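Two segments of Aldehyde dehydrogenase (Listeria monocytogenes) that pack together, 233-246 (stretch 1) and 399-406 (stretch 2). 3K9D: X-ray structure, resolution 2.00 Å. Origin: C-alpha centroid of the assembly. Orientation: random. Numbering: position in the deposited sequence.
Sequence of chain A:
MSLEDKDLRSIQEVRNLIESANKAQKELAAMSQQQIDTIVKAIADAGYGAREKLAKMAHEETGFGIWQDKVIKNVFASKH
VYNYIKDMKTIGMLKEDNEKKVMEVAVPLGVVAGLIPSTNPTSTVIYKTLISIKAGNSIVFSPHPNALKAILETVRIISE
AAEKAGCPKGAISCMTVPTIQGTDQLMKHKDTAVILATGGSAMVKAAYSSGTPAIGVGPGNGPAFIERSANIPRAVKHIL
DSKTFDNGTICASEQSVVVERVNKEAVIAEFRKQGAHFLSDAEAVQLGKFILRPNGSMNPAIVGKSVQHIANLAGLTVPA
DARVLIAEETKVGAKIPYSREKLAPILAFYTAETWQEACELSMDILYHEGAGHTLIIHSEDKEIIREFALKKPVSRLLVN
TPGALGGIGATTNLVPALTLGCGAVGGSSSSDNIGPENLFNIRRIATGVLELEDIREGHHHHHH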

# COMPACT_ATOMS: atom_id res chain seq x y z
N PRO A 233 -27.22 5.52 -29.90
CA PRO A 233 -26.71 6.88 -30.14
C PRO A 233 -25.93 7.49 -28.96
O PRO A 233 -24.91 8.14 -29.17
CB PRO A 233 -27.99 7.69 -30.43
CG PRO A 233 -28.92 6.69 -31.04
CD PRO A 233 -28.67 5.46 -30.20
N ARG A 234 -26.40 7.27 -27.73
CA ARG A 234 -25.66 7.75 -26.55
C ARG A 234 -24.39 6.94 -26.26
O ARG A 234 -23.39 7.51 -25.87
CB ARG A 234 -26.55 7.80 -25.31
CG ARG A 234 -25.93 8.60 -24.15
CD ARG A 234 -26.95 8.83 -23.05
NE ARG A 234 -27.49 7.55 -22.60
CZ ARG A 234 -27.17 6.95 -21.47
NH1 ARG A 234 -26.32 7.53 -20.62
NH2 ARG A 234 -27.72 5.79 -21.17
N ALA A 235 -24.44 5.61 -26.46
CA ALA A 235 -23.24 4.78 -26.26
C ALA A 235 -22.14 5.20 -27.23
O ALA A 235 -20.99 5.34 -26.82
CB ALA A 235 -23.55 3.28 -26.42
N VAL A 236 -22.50 5.43 -28.49
CA VAL A 236 -21.58 5.94 -29.48
C VAL A 236 -21.02 7.32 -29.11
O VAL A 236 -19.82 7.53 -29.19
CB VAL A 236 -22.20 5.91 -30.92
CG1 VAL A 236 -21.27 6.55 -31.92
CG2 VAL A 236 -22.49 4.47 -31.35
N LYS A 237 -21.90 8.23 -28.68
CA LYS A 237 -21.50 9.61 -28.30
C LYS A 237 -20.51 9.58 -27.13
O LYS A 237 -19.52 10.29 -27.14
CB LYS A 237 -22.73 10.44 -27.93
CG LYS A 237 -22.47 11.87 -27.48
CD LYS A 237 -23.69 12.43 -26.77
CE LYS A 237 -23.40 13.82 -26.20
NZ LYS A 237 -22.47 13.78 -25.02
N HIS A 238 -20.79 8.75 -26.13
CA HIS A 238 -19.89 8.58 -24.99
C HIS A 238 -18.51 8.06 -25.39
O HIS A 238 -17.50 8.62 -24.99
CB HIS A 238 -20.53 7.70 -23.92
CG HIS A 238 -21.61 8.38 -23.12
ND1 HIS A 238 -22.49 7.70 -22.32
CD2 HIS A 238 -21.93 9.69 -23.00
CE1 HIS A 238 -23.31 8.55 -21.74
NE2 HIS A 238 -23.00 9.77 -22.14
N ILE A 239 -18.48 7.02 -26.21
CA ILE A 239 -17.22 6.40 -26.65
C ILE A 239 -16.41 7.41 -27.47
O ILE A 239 -15.20 7.51 -27.32
CB ILE A 239 -17.49 5.10 -27.47
CG1 ILE A 239 -18.12 4.03 -26.56
CG2 ILE A 239 -16.21 4.57 -28.13
CD1 ILE A 239 -18.62 2.79 -27.27
N LEU A 240 -17.10 8.17 -28.33
CA LEU A 240 -16.45 9.21 -29.11
C LEU A 240 -16.00 10.38 -28.25
O LEU A 240 -14.90 10.88 -28.46
CB LEU A 240 -17.34 9.70 -30.28
CG LEU A 240 -17.69 8.61 -31.30
CD1 LEU A 240 -18.55 9.21 -32.39
CD2 LEU A 240 -16.43 7.99 -31.90
N ASP A 241 -16.82 10.78 -27.27
CA ASP A 241 -16.48 11.88 -26.33
C ASP A 241 -15.16 11.61 -25.61
O ASP A 241 -14.34 12.52 -25.44
CB ASP A 241 -17.57 12.10 -25.26
CG ASP A 241 -18.77 12.90 -25.77
OD1 ASP A 241 -18.69 13.50 -26.86
OD2 ASP A 241 -19.80 12.93 -25.07
N SER A 242 -14.99 10.36 -25.20
CA SER A 242 -13.81 9.91 -24.46
C SER A 242 -12.61 9.61 -25.36
O SER A 242 -11.50 10.07 -25.11
CB SER A 242 -14.18 8.69 -23.61
OG SER A 242 -13.13 7.78 -23.49
N LYS A 243 -12.85 8.84 -26.42
CA LYS A 243 -11.78 8.35 -27.26
C LYS A 243 -11.09 9.46 -28.07
O LYS A 243 -9.88 9.37 -28.33
CB LYS A 243 -12.28 7.18 -28.14
CG LYS A 243 -11.24 6.47 -28.94
CD LYS A 243 -10.20 5.91 -28.02
CE LYS A 243 -9.17 5.19 -28.81
NZ LYS A 243 -8.07 4.60 -27.99
N THR A 244 -11.84 10.51 -28.43
CA THR A 244 -11.27 11.67 -29.12
C THR A 244 -10.76 12.77 -28.18
O THR A 244 -10.09 13.69 -28.62
CB THR A 244 -12.28 12.33 -30.09
OG1 THR A 244 -13.37 12.86 -29.34
CG2 THR A 244 -12.82 11.32 -31.09
N PHE A 245 -11.10 12.68 -26.89
CA PHE A 245 -10.68 13.67 -25.89
C PHE A 245 -9.16 13.74 -25.75
O PHE A 245 -8.53 12.78 -25.33
CB PHE A 245 -11.32 13.38 -24.52
CG PHE A 245 -11.18 14.52 -23.55
CD1 PHE A 245 -12.01 15.63 -23.63
CD2 PHE A 245 -10.22 14.49 -22.56
CE1 PHE A 245 -11.89 16.68 -22.75
CE2 PHE A 245 -10.09 15.55 -21.66
CZ PHE A 245 -10.92 16.64 -21.76
N ASP A 246 -8.60 14.90 -26.13
CA ASP A 246 -7.15 15.14 -26.17
C ASP A 246 -6.43 14.17 -27.11
O ASP A 246 -5.28 13.79 -26.86
CB ASP A 246 -6.57 15.13 -24.74
CG ASP A 246 -5.28 15.93 -24.62
OD1 ASP A 246 -5.25 17.07 -25.11
OD2 ASP A 246 -4.31 15.42 -24.02
N VAL A 399 -20.19 2.41 -16.24
CA VAL A 399 -21.50 2.12 -16.80
C VAL A 399 -22.09 3.40 -17.41
O VAL A 399 -22.23 4.42 -16.71
CB VAL A 399 -22.46 1.49 -15.77
CG1 VAL A 399 -23.78 1.08 -16.43
CG2 VAL A 399 -21.82 0.26 -15.08
N ASN A 400 -22.43 3.32 -18.69
CA ASN A 400 -23.15 4.38 -19.43
C ASN A 400 -22.49 5.76 -19.33
O ASN A 400 -23.13 6.75 -18.97
CB ASN A 400 -24.63 4.44 -18.99
CG ASN A 400 -25.39 3.17 -19.34
OD1 ASN A 400 -25.08 2.49 -20.29
ND2 ASN A 400 -26.42 2.89 -18.58
N THR A 401 -21.21 5.81 -19.66
CA THR A 401 -20.43 7.02 -19.46
C THR A 401 -19.24 6.93 -20.41
O THR A 401 -18.89 5.82 -20.82
CB THR A 401 -20.01 7.21 -17.94
OG1 THR A 401 -19.74 8.60 -17.65
CG2 THR A 401 -18.83 6.33 -17.52
N PRO A 402 -18.66 8.08 -20.81
CA PRO A 402 -17.38 8.07 -21.54
C PRO A 402 -16.25 7.49 -20.69
O PRO A 402 -16.09 7.88 -19.54
CB PRO A 402 -17.11 9.56 -21.80
CG PRO A 402 -18.31 10.31 -21.39
CD PRO A 402 -19.21 9.44 -20.62
N GLY A 403 -15.46 6.58 -21.26
CA GLY A 403 -14.36 5.91 -20.54
C GLY A 403 -13.33 6.81 -19.87
O GLY A 403 -13.06 6.66 -18.69
N ALA A 404 -12.77 7.75 -20.63
CA ALA A 404 -11.73 8.66 -20.14
C ALA A 404 -12.23 9.53 -19.00
O ALA A 404 -11.55 9.71 -17.99
CB ALA A 404 -11.25 9.55 -21.28
N LEU A 405 -13.44 10.05 -19.19
CA LEU A 405 -14.08 11.00 -18.32
C LEU A 405 -14.73 10.31 -17.12
O LEU A 405 -14.78 10.87 -16.04
CB LEU A 405 -15.12 11.79 -19.13
CG LEU A 405 -14.76 13.02 -19.99
CD1 LEU A 405 -13.39 13.00 -20.66
CD2 LEU A 405 -15.86 13.23 -21.04
N GLY A 406 -15.22 9.09 -17.31
CA GLY A 406 -15.81 8.37 -16.19
C GLY A 406 -14.77 7.75 -15.27
O GLY A 406 -14.96 7.73 -14.05
O HOH W 1 -25.83 7.14 -17.25

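Residues 233-243 belong to a helix that begins earlier in the chain and is knit by regular i to i+4 backbone hydrogen bonds. Stretch 2 leaves a strand residue, Val-399, bends at Asn-400, whose phi and psi are both positive (54/53), and is extended at Thr-401 before Pro-402, the N-cap residue, leads into a helix that starts at Gly-403 and runs on beyond Gly-406. The backbones approach most closely where His-238 and Pro-402 bring their CA atoms to 4.3 Å; the CA atoms of Ser-242 and Ala-404 lie 5.0 Å apart. The area buried between the stretches, both sides summed, is 427 Å².

Ser-242 points toward stretch 2, and its OG accepts the only direct hydrogen bond across the contact, from Ala-404 N (2.9 Å, N-H...O angle 162°). The first turn of a helix leaves its amide groups without acceptors from preceding turns, and the serine hydroxyl supplies one here. The methyl of Ala-404 is small enough to sit with its CB 3.4 Å from Ser-242 OG, and Gly-403 N lies 3.4 Å from Ser-242 CB.

His-238, with chi1 in the m well, lays one ring face against Pro-402, whose CD is 3.8 Å from the ring centroid in a CH-pi contact. Pro-402 CB also lies 3.3 Å from His-238 O and 3.6 Å from Ser-242 CB, filling the space between successive helical turns. A second CH-pi contact lies further along, where Leu-405 CD1 sits over the Phe-245 ring, 4.0 Å from its centroid; both side chains are buried, and the contact is purely apolar.

At the more open end, the CA-to-CB bond of Arg-234 points toward stretch 2, and Arg-234 NH1 lies 3.7 Å from Asn-400 O. A water bridges them, donating to Asn-400 O at 3.2 Å and accepting a weak hydrogen bond from Arg-234 NH1 at 3.4 Å.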